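Thermophilic dibenzothiophene desulfurization enzyme C (Paenibacillus sp. A11-2, PDB 5XDC) is a dibenzothiophene monooxygenase that probably uses FMNH2 and O2 to oxidise the sulfur of dibenzothiophene, first to the 5-oxide and then to the 5,5-dioxide. Local coordinates at residues S128-A133 with F158-A163; G92-N97 with W122-A127; N199-S204 with S212-F217; L87-G92 with R208-G213. All blocks are in the same frame, centred on the assembly; numbering follows the deposited sequence.

Interaction 1: S128-A133 with F158-A163; sequences SSENNA and FCSGSA. With IND (indole), chain J.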
loop_
_atom_site.group_PDB
_atom_site.type_symbol
_atom_site.label_atom_id
_atom_site.label_comp_id
_atom_site.label_asym_id
_atom_site.label_seq_id
_atom_site.Cartn_x
_atom_site.Cartn_y
_atom_site.Cartn_z
ATOM N N SER B 128 -19.222 -21.545 23.752
ATOM C CA SER B 128 -18.464 -20.542 23.032
ATOM C C SER B 128 -19.252 -20.259 21.767
ATOM O O SER B 128 -19.818 -21.181 21.180
ATOM C CB SER B 128 -17.060 -21.038 22.682
ATOM O OG SER B 128 -16.474 -20.216 21.682
ATOM N N SER B 129 -19.307 -18.999 21.340
ATOM C CA SER B 129 -19.980 -18.665 20.092
ATOM C C SER B 129 -19.011 -18.586 18.928
ATOM O O SER B 129 -19.393 -18.137 17.840
ATOM C CB SER B 129 -20.758 -17.352 20.232
ATOM O OG SER B 129 -19.990 -16.321 20.795
ATOM N N GLU B 130 -17.776 -19.038 19.129
ATOM C CA GLU B 130 -16.709 -18.984 18.130
ATOM C C GLU B 130 -16.299 -20.411 17.791
ATOM O O GLU B 130 -15.285 -20.915 18.278
ATOM C CB GLU B 130 -15.549 -18.155 18.673
ATOM C CG GLU B 130 -15.944 -16.699 18.757
ATOM C CD GLU B 130 -15.024 -15.841 19.580
ATOM O OE1 GLU B 130 -13.980 -16.325 20.080
ATOM O OE2 GLU B 130 -15.354 -14.651 19.722
ATOM N N ASN B 131 -17.098 -21.062 16.947
ATOM C CA ASN B 131 -16.871 -22.466 16.620
ATOM C C ASN B 131 -15.978 -22.652 15.395
ATOM O O ASN B 131 -15.002 -23.408 15.445
ATOM C CB ASN B 131 -18.212 -23.173 16.407
ATOM C CG ASN B 131 -18.812 -23.684 17.704
ATOM O OD1 ASN B 131 -18.541 -24.813 18.123
ATOM N ND2 ASN B 131 -19.625 -22.852 18.355
ATOM N N ASN B 132 -16.296 -21.975 14.292
ATOM C CA ASN B 132 -15.555 -22.125 13.039
ATOM C C ASN B 132 -15.671 -23.563 12.527
ATOM O O ASN B 132 -14.676 -24.256 12.293
ATOM C CB ASN B 132 -14.085 -21.716 13.208
ATOM C CG ASN B 132 -13.324 -21.713 11.885
ATOM O OD1 ASN B 132 -13.925 -21.641 10.811
ATOM N ND2 ASN B 132 -11.998 -21.794 11.961
ATOM N N ALA B 133 -16.916 -24.002 12.363
ATOM C CA ALA B 133 -17.178 -25.357 11.906
ATOM C C ALA B 133 -18.665 -25.518 11.645
ATOM O O ALA B 133 -19.494 -24.837 12.260
ATOM C CB ALA B 133 -16.705 -26.395 12.935
ATOM N N PHE B 158 -11.608 -21.869 22.532
ATOM C CA PHE B 158 -11.774 -20.424 22.369
ATOM C C PHE B 158 -12.994 -19.925 23.135
ATOM O O PHE B 158 -13.950 -19.389 22.572
ATOM C CB PHE B 158 -11.857 -20.038 20.891
ATOM C CG PHE B 158 -10.514 -20.008 20.208
ATOM C CD1 PHE B 158 -9.717 -18.873 20.268
ATOM C CD2 PHE B 158 -10.045 -21.117 19.526
ATOM C CE1 PHE B 158 -8.474 -18.844 19.639
ATOM C CE2 PHE B 158 -8.809 -21.097 18.900
ATOM C CZ PHE B 158 -8.022 -19.959 18.959
ATOM N N CYS B 159 -12.913 -20.092 24.450
ATOM C CA CYS B 159 -13.968 -19.684 25.371
ATOM C C CYS B 159 -13.576 -18.372 26.055
ATOM O O CYS B 159 -13.221 -18.318 27.232
ATOM C CB CYS B 159 -14.213 -20.794 26.385
ATOM S SG CYS B 159 -14.788 -22.303 25.675
ATOM N N SER B 160 -13.660 -17.288 25.287
ATOM C CA SER B 160 -13.177 -16.003 25.773
ATOM C C SER B 160 -13.837 -15.606 27.087
ATOM O O SER B 160 -15.052 -15.733 27.261
ATOM C CB SER B 160 -13.428 -14.920 24.724
ATOM O OG SER B 160 -12.822 -15.278 23.496
ATOM N N GLY B 161 -13.030 -15.103 28.011
ATOM C CA GLY B 161 -13.545 -14.639 29.277
ATOM C C GLY B 161 -14.156 -15.730 30.124
ATOM O O GLY B 161 -14.999 -15.444 30.979
ATOM N N SER B 162 -13.723 -16.974 29.938
ATOM C CA SER B 162 -14.354 -18.084 30.633
ATOM C C SER B 162 -13.897 -18.229 32.078
ATOM O O SER B 162 -14.528 -18.970 32.832
ATOM C CB SER B 162 -14.098 -19.399 29.877
ATOM O OG SER B 162 -12.721 -19.626 29.666
ATOM N N ALA B 163 -12.839 -17.543 32.488
ATOM C CA ALA B 163 -12.378 -17.599 33.868
ATOM C C ALA B 163 -13.006 -16.463 34.656
ATOM O O ALA B 163 -13.208 -15.368 34.125
ATOM C CB ALA B 163 -10.853 -17.486 33.945
HETATM N N1 IND J . -8.006 -13.941 21.157
HETATM C C2 IND J . -8.851 -14.058 22.177
HETATM C C3 IND J . -9.844 -14.665 21.647
HETATM C C4 IND J . -10.655 -15.615 19.487
HETATM C C5 IND J . -10.246 -15.773 18.160
HETATM C C6 IND J . -8.988 -15.299 17.735
HETATM C C7 IND J . -8.141 -14.667 18.640
HETATM C C8 IND J . -8.534 -14.509 19.955
HETATM C C9 IND J . -9.821 -14.990 20.379
#

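Interaction 2: G92-N97 with W122-A127; sequences GYHFSN and WFLGNA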
loop_
_atom_site.group_PDB
_atom_site.type_symbol
_atom_site.label_atom_id
_atom_site.label_comp_id
_atom_site.label_asym_id
_atom_site.label_seq_id
_atom_site.Cartn_x
_atom_site.Cartn_y
_atom_site.Cartn_z
ATOM N N GLY B 92 -15.713 -5.930 26.157
ATOM C CA GLY B 92 -16.515 -5.984 24.938
ATOM C C GLY B 92 -17.277 -7.292 24.778
ATOM O O GLY B 92 -18.458 -7.297 24.412
ATOM N N TYR B 93 -16.609 -8.428 25.042
ATOM C CA TYR B 93 -17.252 -9.724 24.882
ATOM C C TYR B 93 -18.401 -9.895 25.863
ATOM O O TYR B 93 -19.383 -10.572 25.554
ATOM C CB TYR B 93 -16.250 -10.851 25.093
ATOM C CG TYR B 93 -15.593 -11.365 23.851
ATOM C CD1 TYR B 93 -14.541 -10.673 23.260
ATOM C CD2 TYR B 93 -15.992 -12.561 23.289
ATOM C CE1 TYR B 93 -13.913 -11.153 22.121
ATOM C CE2 TYR B 93 -15.363 -13.063 22.141
ATOM C CZ TYR B 93 -14.324 -12.350 21.561
ATOM O OH TYR B 93 -13.677 -12.813 20.421
ATOM N N HIS B 94 -18.275 -9.314 27.052
ATOM C CA HIS B 94 -19.393 -9.300 27.988
ATOM C C HIS B 94 -20.646 -8.743 27.319
ATOM O O HIS B 94 -21.729 -9.317 27.445
ATOM C CB HIS B 94 -19.012 -8.490 29.217
ATOM C CG HIS B 94 -20.174 -8.087 30.069
ATOM N ND1 HIS B 94 -20.652 -8.870 31.100
ATOM C CD2 HIS B 94 -20.935 -6.968 30.059
ATOM C CE1 HIS B 94 -21.673 -8.256 31.676
ATOM N NE2 HIS B 94 -21.868 -7.102 31.059
ATOM N N PHE B 95 -20.509 -7.648 26.569
ATOM C CA PHE B 95 -21.679 -7.089 25.895
ATOM C C PHE B 95 -22.115 -7.909 24.687
ATOM O O PHE B 95 -23.307 -7.922 24.357
ATOM C CB PHE B 95 -21.415 -5.629 25.517
ATOM C CG PHE B 95 -21.298 -4.743 26.718
ATOM C CD1 PHE B 95 -22.418 -4.425 27.469
ATOM C CD2 PHE B 95 -20.068 -4.323 27.165
ATOM C CE1 PHE B 95 -22.298 -3.645 28.596
ATOM C CE2 PHE B 95 -19.942 -3.556 28.292
ATOM C CZ PHE B 95 -21.071 -3.213 29.020
ATOM N N SER B 96 -21.199 -8.608 24.007
ATOM C CA SER B 96 -21.629 -9.568 22.998
ATOM C C SER B 96 -22.474 -10.665 23.626
ATOM O O SER B 96 -23.537 -11.021 23.107
ATOM C CB SER B 96 -20.422 -10.178 22.278
ATOM O OG SER B 96 -20.818 -11.244 21.438
ATOM N N ASN B 97 -22.023 -11.193 24.766
ATOM C CA ASN B 97 -22.779 -12.221 25.470
ATOM C C ASN B 97 -24.122 -11.674 25.936
ATOM O O ASN B 97 -25.163 -12.320 25.760
ATOM C CB ASN B 97 -21.977 -12.741 26.662
ATOM C CG ASN B 97 -20.647 -13.386 26.251
ATOM O OD1 ASN B 97 -20.524 -13.928 25.157
ATOM N ND2 ASN B 97 -19.665 -13.326 27.132
ATOM N N TRP B 122 -22.515 -9.246 37.709
ATOM C CA TRP B 122 -22.143 -10.302 36.770
ATOM C C TRP B 122 -21.231 -9.794 35.662
ATOM O O TRP B 122 -21.504 -8.774 35.028
ATOM C CB TRP B 122 -23.379 -10.916 36.136
ATOM C CG TRP B 122 -24.115 -11.872 37.009
ATOM C CD1 TRP B 122 -23.831 -12.206 38.310
ATOM C CD2 TRP B 122 -25.264 -12.627 36.640
ATOM N NE1 TRP B 122 -24.744 -13.127 38.764
ATOM C CE2 TRP B 122 -25.635 -13.400 37.761
ATOM C CE3 TRP B 122 -26.028 -12.721 35.471
ATOM C CZ2 TRP B 122 -26.727 -14.268 37.735
ATOM C CZ3 TRP B 122 -27.117 -13.580 35.451
ATOM C CH2 TRP B 122 -27.458 -14.333 36.578
ATOM N N PHE B 123 -20.166 -10.547 35.424
ATOM C CA PHE B 123 -19.255 -10.386 34.296
ATOM C C PHE B 123 -19.432 -11.667 33.484
ATOM O O PHE B 123 -19.126 -12.755 33.978
ATOM C CB PHE B 123 -17.828 -10.200 34.816
ATOM C CG PHE B 123 -16.902 -9.431 33.904
ATOM C CD1 PHE B 123 -16.927 -9.602 32.539
ATOM C CD2 PHE B 123 -15.975 -8.554 34.446
ATOM C CE1 PHE B 123 -16.038 -8.899 31.726
ATOM C CE2 PHE B 123 -15.095 -7.861 33.639
ATOM C CZ PHE B 123 -15.145 -8.034 32.279
ATOM N N LEU B 124 -19.994 -11.558 32.281
ATOM C CA LEU B 124 -20.395 -12.722 31.493
ATOM C C LEU B 124 -19.225 -13.267 30.690
ATOM O O LEU B 124 -18.420 -12.500 30.143
ATOM C CB LEU B 124 -21.546 -12.379 30.543
ATOM C CG LEU B 124 -22.836 -11.816 31.156
ATOM C CD1 LEU B 124 -23.803 -11.374 30.066
ATOM C CD2 LEU B 124 -23.494 -12.854 32.040
ATOM N N GLY B 125 -19.138 -14.599 30.623
ATOM C CA GLY B 125 -18.152 -15.282 29.814
ATOM C C GLY B 125 -18.794 -16.120 28.715
ATOM O O GLY B 125 -20.016 -16.313 28.667
ATOM N N ASN B 126 -17.940 -16.629 27.818
ATOM C CA ASN B 126 -18.385 -17.221 26.567
ATOM C C ASN B 126 -17.796 -18.617 26.422
ATOM O O ASN B 126 -16.585 -18.797 26.589
ATOM C CB ASN B 126 -17.961 -16.316 25.402
ATOM C CG ASN B 126 -18.504 -16.766 24.093
ATOM O OD1 ASN B 126 -17.830 -17.474 23.344
ATOM N ND2 ASN B 126 -19.733 -16.357 23.787
ATOM N N ALA B 127 -18.645 -19.600 26.112
ATOM C CA ALA B 127 -18.190 -20.979 25.908
ATOM C C ALA B 127 -19.140 -21.797 25.049
ATOM O O ALA B 127 -19.798 -22.693 25.559
ATOM C CB ALA B 127 -18.006 -21.655 27.238
#

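Interaction 3: N199-S204 with S212-F217; sequences NGDWDS and SGSVTF. With IND (indole), chain J.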
loop_
_atom_site.group_PDB
_atom_site.type_symbol
_atom_site.label_atom_id
_atom_site.label_comp_id
_atom_site.label_asym_id
_atom_site.label_seq_id
_atom_site.Cartn_x
_atom_site.Cartn_y
_atom_site.Cartn_z
ATOM N N ASN B 199 -10.442 -24.654 31.823
ATOM C CA ASN B 199 -9.148 -25.334 31.788
ATOM C C ASN B 199 -7.934 -24.420 31.927
ATOM O O ASN B 199 -6.850 -24.923 32.244
ATOM C CB ASN B 199 -9.025 -26.147 30.505
ATOM C CG ASN B 199 -9.961 -27.331 30.493
ATOM O OD1 ASN B 199 -10.097 -28.032 31.498
ATOM N ND2 ASN B 199 -10.637 -27.539 29.377
ATOM N N GLY B 200 -8.062 -23.113 31.710
ATOM C CA GLY B 200 -6.914 -22.238 31.900
ATOM C C GLY B 200 -5.765 -22.439 30.925
ATOM O O GLY B 200 -4.647 -22.009 31.211
ATOM N N ASP B 201 -6.026 -23.031 29.763
ATOM C CA ASP B 201 -4.992 -23.384 28.782
ATOM C C ASP B 201 -4.885 -22.308 27.701
ATOM O O ASP B 201 -5.178 -22.533 26.523
ATOM C CB ASP B 201 -5.320 -24.740 28.164
ATOM C CG ASP B 201 -6.750 -24.806 27.630
ATOM O OD1 ASP B 201 -7.636 -24.154 28.220
ATOM O OD2 ASP B 201 -7.013 -25.494 26.630
ATOM N N TRP B 202 -4.423 -21.136 28.114
ATOM C CA TRP B 202 -4.323 -19.982 27.225
ATOM C C TRP B 202 -2.953 -19.349 27.403
ATOM O O TRP B 202 -2.649 -18.791 28.463
ATOM C CB TRP B 202 -5.430 -18.974 27.511
ATOM C CG TRP B 202 -5.427 -17.740 26.614
ATOM C CD1 TRP B 202 -5.185 -16.449 26.992
ATOM C CD2 TRP B 202 -5.719 -17.695 25.213
ATOM N NE1 TRP B 202 -5.296 -15.609 25.914
ATOM C CE2 TRP B 202 -5.629 -16.349 24.809
ATOM C CE3 TRP B 202 -6.036 -18.663 24.260
ATOM C CZ2 TRP B 202 -5.844 -15.952 23.491
ATOM C CZ3 TRP B 202 -6.259 -18.264 22.952
ATOM C CH2 TRP B 202 -6.163 -16.923 22.584
ATOM N N ASP B 203 -2.126 -19.444 26.362
ATOM C CA ASP B 203 -0.784 -18.870 26.377
ATOM C C ASP B 203 -0.523 -18.377 24.955
ATOM O O ASP B 203 -0.043 -19.128 24.105
ATOM C CB ASP B 203 0.245 -19.894 26.835
ATOM C CG ASP B 203 1.649 -19.329 26.929
ATOM O OD1 ASP B 203 1.844 -18.116 26.715
ATOM O OD2 ASP B 203 2.564 -20.117 27.246
ATOM N N SER B 204 -0.872 -17.114 24.713
ATOM C CA SER B 204 -1.054 -16.584 23.368
ATOM C C SER B 204 -0.054 -15.471 23.045
ATOM O O SER B 204 0.592 -14.895 23.924
ATOM C CB SER B 204 -2.481 -16.052 23.212
ATOM O OG SER B 204 -2.716 -15.046 24.174
ATOM N N SER B 212 -8.912 -17.192 26.965
ATOM C CA SER B 212 -9.614 -17.711 25.804
ATOM C C SER B 212 -9.243 -19.158 25.517
ATOM O O SER B 212 -9.312 -19.610 24.369
ATOM C CB SER B 212 -9.346 -16.822 24.592
ATOM O OG SER B 212 -9.907 -15.540 24.794
ATOM N N GLY B 213 -8.867 -19.888 26.553
ATOM C CA GLY B 213 -8.676 -21.314 26.449
ATOM C C GLY B 213 -9.965 -22.109 26.393
ATOM O O GLY B 213 -11.007 -21.595 25.978
ATOM N N SER B 214 -9.907 -23.369 26.810
ATOM C CA SER B 214 -11.016 -24.285 26.619
ATOM C C SER B 214 -11.811 -24.470 27.912
ATOM O O SER B 214 -11.361 -24.145 29.014
ATOM C CB SER B 214 -10.519 -25.636 26.098
ATOM O OG SER B 214 -9.635 -26.233 27.012
ATOM N N VAL B 215 -13.025 -24.977 27.739
ATOM C CA VAL B 215 -13.907 -25.359 28.836
ATOM C C VAL B 215 -14.390 -26.765 28.541
ATOM O O VAL B 215 -14.849 -27.048 27.429
ATOM C CB VAL B 215 -15.107 -24.403 28.983
ATOM C CG1 VAL B 215 -16.102 -24.938 30.031
ATOM C CG2 VAL B 215 -14.636 -23.015 29.361
ATOM N N THR B 216 -14.285 -27.648 29.531
ATOM C CA THR B 216 -14.689 -29.033 29.379
ATOM C C THR B 216 -15.986 -29.240 30.140
ATOM O O THR B 216 -16.072 -28.885 31.322
ATOM C CB THR B 216 -13.615 -29.995 29.899
ATOM O OG1 THR B 216 -12.425 -29.848 29.101
ATOM C CG2 THR B 216 -14.105 -31.437 29.792
ATOM N N PHE B 217 -16.988 -29.764 29.445
ATOM C CA PHE B 217 -18.288 -30.081 30.032
ATOM C C PHE B 217 -18.366 -31.590 30.219
ATOM O O PHE B 217 -18.340 -32.338 29.236
ATOM C CB PHE B 217 -19.430 -29.603 29.132
ATOM C CG PHE B 217 -19.425 -28.118 28.872
ATOM C CD1 PHE B 217 -18.642 -27.580 27.874
ATOM C CD2 PHE B 217 -20.207 -27.263 29.636
ATOM C CE1 PHE B 217 -18.635 -26.219 27.637
ATOM C CE2 PHE B 217 -20.200 -25.891 29.405
ATOM C CZ PHE B 217 -19.411 -25.373 28.408
HETATM N N1 IND J . -8.006 -13.941 21.157
HETATM C C2 IND J . -8.851 -14.058 22.177
HETATM C C3 IND J . -9.844 -14.665 21.647
HETATM C C4 IND J . -10.655 -15.615 19.487
HETATM C C5 IND J . -10.246 -15.773 18.160
HETATM C C6 IND J . -8.988 -15.299 17.735
HETATM C C7 IND J . -8.141 -14.667 18.640
HETATM C C8 IND J . -8.534 -14.509 19.955
HETATM C C9 IND J . -9.821 -14.990 20.379
HETATM O O HOH W 1 -10.065 -21.853 29.842
#

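Interaction 4: L87-G92 with R208-G213; sequences LGHLFG and RQTDSG. With IND (indole), chain J.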
loop_
_atom_site.group_PDB
_atom_site.type_symbol
_atom_site.label_atom_id
_atom_site.label_comp_id
_atom_site.label_asym_id
_atom_site.label_seq_id
_atom_site.Cartn_x
_atom_site.Cartn_y
_atom_site.Cartn_z
ATOM N N LEU B 87 -8.367 -6.432 28.621
ATOM C CA LEU B 87 -9.504 -5.948 29.392
ATOM C C LEU B 87 -10.566 -5.337 28.482
ATOM O O LEU B 87 -11.760 -5.534 28.709
ATOM C CB LEU B 87 -9.041 -4.957 30.452
ATOM C CG LEU B 87 -8.335 -5.609 31.648
ATOM C CD1 LEU B 87 -7.632 -4.579 32.520
ATOM C CD2 LEU B 87 -9.338 -6.406 32.474
ATOM N N GLY B 88 -10.160 -4.626 27.426
ATOM C CA GLY B 88 -11.141 -4.179 26.448
ATOM C C GLY B 88 -11.888 -5.334 25.802
ATOM O O GLY B 88 -13.110 -5.291 25.638
ATOM N N HIS B 89 -11.157 -6.386 25.424
ATOM C CA HIS B 89 -11.758 -7.592 24.870
ATOM C C HIS B 89 -12.730 -8.233 25.862
ATOM O O HIS B 89 -13.866 -8.561 25.510
ATOM C CB HIS B 89 -10.620 -8.535 24.474
ATOM C CG HIS B 89 -11.027 -9.935 24.167
ATOM N ND1 HIS B 89 -10.629 -10.566 23.010
ATOM C CD2 HIS B 89 -11.687 -10.866 24.895
ATOM C CE1 HIS B 89 -11.076 -11.808 23.012
ATOM N NE2 HIS B 89 -11.732 -12.012 24.140
ATOM N N LEU B 90 -12.306 -8.404 27.113
ATOM C CA LEU B 90 -13.182 -9.039 28.096
ATOM C C LEU B 90 -14.450 -8.220 28.282
ATOM O O LEU B 90 -15.561 -8.759 28.284
ATOM C CB LEU B 90 -12.452 -9.206 29.429
ATOM C CG LEU B 90 -11.331 -10.240 29.487
ATOM C CD1 LEU B 90 -10.540 -10.082 30.762
ATOM C CD2 LEU B 90 -11.918 -11.636 29.351
ATOM N N PHE B 91 -14.281 -6.914 28.437
ATOM C CA PHE B 91 -15.397 -5.987 28.588
ATOM C C PHE B 91 -16.302 -6.017 27.353
ATOM O O PHE B 91 -17.522 -6.191 27.461
ATOM C CB PHE B 91 -14.795 -4.607 28.861
ATOM C CG PHE B 91 -15.792 -3.508 29.126
ATOM C CD1 PHE B 91 -16.427 -3.404 30.351
ATOM C CD2 PHE B 91 -16.026 -2.538 28.167
ATOM C CE1 PHE B 91 -17.315 -2.381 30.600
ATOM C CE2 PHE B 91 -16.923 -1.497 28.413
ATOM C CZ PHE B 91 -17.548 -1.416 29.641
ATOM N N GLY B 92 -15.713 -5.930 26.157
ATOM C CA GLY B 92 -16.515 -5.984 24.938
ATOM C C GLY B 92 -17.277 -7.292 24.778
ATOM O O GLY B 92 -18.458 -7.297 24.412
ATOM N N ARG B 208 -3.358 -11.656 25.920
ATOM C CA ARG B 208 -2.827 -12.699 26.789
ATOM C C ARG B 208 -3.617 -12.873 28.082
ATOM O O ARG B 208 -3.457 -13.911 28.741
ATOM C CB ARG B 208 -1.365 -12.398 27.122
ATOM C CG ARG B 208 -0.421 -12.687 25.953
ATOM C CD ARG B 208 1.038 -12.512 26.329
ATOM N NE ARG B 208 1.401 -13.215 27.554
ATOM C CZ ARG B 208 1.597 -14.525 27.653
ATOM N NH1 ARG B 208 1.455 -15.320 26.603
ATOM N NH2 ARG B 208 1.937 -15.043 28.819
ATOM N N GLN B 209 -4.442 -11.896 28.478
ATOM C CA GLN B 209 -5.231 -11.991 29.703
ATOM C C GLN B 209 -6.733 -12.125 29.436
ATOM O O GLN B 209 -7.549 -11.781 30.293
ATOM C CB GLN B 209 -4.951 -10.791 30.614
ATOM C CG GLN B 209 -3.544 -10.830 31.214
ATOM C CD GLN B 209 -3.417 -10.004 32.478
ATOM O OE1 GLN B 209 -3.566 -8.774 32.460
ATOM N NE2 GLN B 209 -3.160 -10.679 33.596
ATOM N N THR B 210 -7.108 -12.674 28.282
ATOM C CA THR B 210 -8.515 -12.858 27.949
ATOM C C THR B 210 -9.039 -14.238 28.326
ATOM O O THR B 210 -10.222 -14.512 28.099
ATOM C CB THR B 210 -8.765 -12.621 26.454
ATOM O OG1 THR B 210 -8.044 -13.575 25.661
ATOM C CG2 THR B 210 -8.375 -11.183 26.070
ATOM N N ASP B 211 -8.198 -15.110 28.880
ATOM C CA ASP B 211 -8.587 -16.476 29.243
ATOM C C ASP B 211 -9.462 -17.138 28.179
ATOM O O ASP B 211 -10.568 -17.627 28.437
ATOM C CB ASP B 211 -9.262 -16.481 30.601
ATOM C CG ASP B 211 -8.267 -16.666 31.720
ATOM O OD1 ASP B 211 -7.687 -17.777 31.824
ATOM O OD2 ASP B 211 -8.073 -15.708 32.463
ATOM N N SER B 212 -8.912 -17.192 26.965
ATOM C CA SER B 212 -9.614 -17.711 25.804
ATOM C C SER B 212 -9.243 -19.158 25.517
ATOM O O SER B 212 -9.312 -19.610 24.369
ATOM C CB SER B 212 -9.346 -16.822 24.592
ATOM O OG SER B 212 -9.907 -15.540 24.794
ATOM N N GLY B 213 -8.867 -19.888 26.553
ATOM C CA GLY B 213 -8.676 -21.314 26.449
ATOM C C GLY B 213 -9.965 -22.109 26.393
ATOM O O GLY B 213 -11.007 -21.595 25.978
HETATM N N1 IND J . -8.006 -13.941 21.157
HETATM C C2 IND J . -8.851 -14.058 22.177
HETATM C C3 IND J . -9.844 -14.665 21.647
HETATM C C4 IND J . -10.655 -15.615 19.487
HETATM C C5 IND J . -10.246 -15.773 18.160
HETATM C C6 IND J . -8.988 -15.299 17.735
HETATM C C7 IND J . -8.141 -14.667 18.640
HETATM C C8 IND J . -8.534 -14.509 19.955
HETATM C C9 IND J . -9.821 -14.990 20.379
#

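Interaction 1: S128-A133 with F158-A163
Hydrogen bonding across the two loops centres on the hydroxyl of Ser128, a residue preceded by a cis peptide bond. With OG anti to its own backbone N (chi1 164°), Ser128 OG donates to Phe158 O at 2.8 Å, approaching from above the carbonyl plane. The same oxygen accepts from the backbone of its own loop: Glu130 N lies 3.1 Å from Ser128 OG along a nearly straight N-H line (161°), closing an ST turn. One hydroxyl thus fixes the bend of 128-130 and ties it to the neighbouring loop. On the far side, residues Cys159 to Ser162 form a type II beta turn, with Gly161 at its positive-phi position.

Both loops belong to the acyl-CoA dehydrogenase middle domain, one leaving strand 124-127 and the other strand 155-156, and together they line the indole pocket. Ser128, Ser129 and Ser160 also bind FMN in another structure of this protein.

The remaining contacts across the loops are looser. Ser128 CB rests 4.0 Å from Cys159 SG. The extended side chain of Glu130 brings OE1 to 3.8 Å from Ser160 OG, beyond hydrogen-bonding distance, while OE2 is hydrogen-bonded to Tyr93 OH.

Indole is touched by three side chains. Glu130 OE1 approaches indole C4 to 3.5 Å, the Phe158 ring meets the same carbon obliquely through CD1, also at 3.5 Å, and Ser160 OG lies 3.6 Å from indole C3. Phe158 further packs on Ala369 of a second subunit, and Ser160 OG is hydrogen-bonded to Ser212 OG.

Interaction 2: G92-N97 with W122-A127
His94 and Asn97, one turn apart on helix 85-104, grip the strand that crosses the helix. Leu124 N donates to His94 ND1 at 3.0 Å, almost linearly (174°) and exactly in the imidazole plane. The anti placement of CG to the backbone N (chi1 164°) swings this ring out to the strand, where CE1 also comes within 3.4 Å of Trp122 O. Asn97 OD1 receives Asn126 ND2 at 2.9 Å, the two amide planes nearly parallel (6°) but offset, so that the donor sits above the carbonyl plane. Asn97 ND2 adds a weak, long bond to Leu124 O. Between these polar points Leu124 CB wedges in, 3.7 Å from His94 ND1 and 3.9 Å from Asn97 CB.

Further out, the helix and strand axes approach to 7.2 Å, joining the N-terminal helical domain to the edge of the middle-domain sheet, where strand 124-127 pairs with strand 167-174. Leu55 O takes the far nitrogen of His94, and Asn126 OD1 accepts from Ser129 N. Tyr93 and Asn126 both bind FMN in another structure of this protein.

Since ND1 accepts a backbone N-H while NE2 faces a carbonyl oxygen, buried His94 is probably neutral, with its proton on NE2.

Interaction 3: N199-S204 with S212-F217
The loop that leaves edge strand 196-198 of the small three-stranded antiparallel sheet folds back here along residues 212-216, which lead into the sheet's central strand, 215-217, in the middle domain. The two chain directions run 157° apart. Just beyond the regular ladder, Asn199 N still bonds Ser214 O, in the carbonyl plane, at 3.0 Å, and a water bridges Gly200 N to the same oxygen.

Side chains then take over the pairing. Asn199 ND2 spends both its hydrogens in its amide plane, one on Ser214 OG and the other on Thr216 OG1, each at 2.9 Å. Asp201 folds back with CG in the crowded position between its backbone N and carbonyl carbon (chi1 52°), so that OD1 accepts Ser214 N at 2.8 Å through its syn lone pair. Ser214 OG donates to Asp201 OD2, also at 2.8 Å, so the hydroxyl is a donor to the carboxylate and an acceptor from the amide. Gly213 lies close under this carboxylate, its CA 3.5 Å from Asp201 OD1.

At the pocket end, Trp202 is clamped between Ser204 CB on one face and Ser212 CB on the opposite face, while its NE1 bonds Met207 O. Its ring packs on Ala369 of a second subunit and meets bound indole obliquely. Ser212 CB makes a CH-pi contact 3.5 Å from the centroid of the Trp202 six-membered ring, within 1° of the ring normal.

Interaction 4: L87-G92 with R208-G213
A CH-pi contact carries the meeting of helix 85-104 with the loop before strand 215-217. Thr210 CG2 sits over one face of the His89 imidazole, 3.6 Å from the ring centroid and 18° off its normal, nearest the CG and CD2 side. The torsions arrange this: His89 CG is anti to its backbone N (chi1 167°), which carries the ring outward from the helix, and Thr210 has OG1 in the crowded position between N and the carbonyl carbon, setting CG2 anti to that carbon and over the ring.

Leu90 supplies the aliphatic packing, its two methyls lying against successive carbonyl oxygens of the loop. Leu90 CD1 touches Gln209 O at 3.5 Å and Leu90 CD2 touches Thr210 O at 3.6 Å. Gln209 O is buried in this contact without any hydrogen-bonding partner in the model, so a leucine methyl lies against an unsatisfied carbonyl.

No hydrogen bond passes directly between the two segments; the polar order lies within the loop and around it. Thr210 OG1 is 2.8 Å from Ser212 OG and is bonded to Met207 O, and the Thr210 backbone is bonded to that of Gly161.

Against the ligand, His89 CE1 comes within 3.3 Å of indole C2, meeting it obliquely, with Thr210 OG1 3.6 Å and Ser212 OG 3.2 Å from the same carbon. His89 also stacks with Tyr93 on the same helix. The arrangement is that of the acyl-CoA dehydrogenase fold: N-terminal helical, beta middle and C-terminal helical domains enclose the cavity, here occupied by indole, and the first two meet at this contact.

How the interactions relate
The four contacts cluster round one cavity, their centres 9 to 16 Å apart. Interactions 2 and 4 use successive turns of helix 85-104, sharing Gly92, and join it to the middle domain at strand 124-127 and at loop 208-213. Interactions 1 and 3 lie wholly within that domain. Along the chain interactions 2, 1 and 3 follow in series, while interaction 4 spans the first two and ends on Ser212 and Gly213, which also belong to interaction 3. Loop 158-163 is the hub, hydrogen-bonded through its backbone to Asn126, Thr210 and Gly213. Interactions 1, 3 and 4 all touch indole; interaction 2 instead contributes Tyr93 and Asn126, which bind FMN in another structure of this protein.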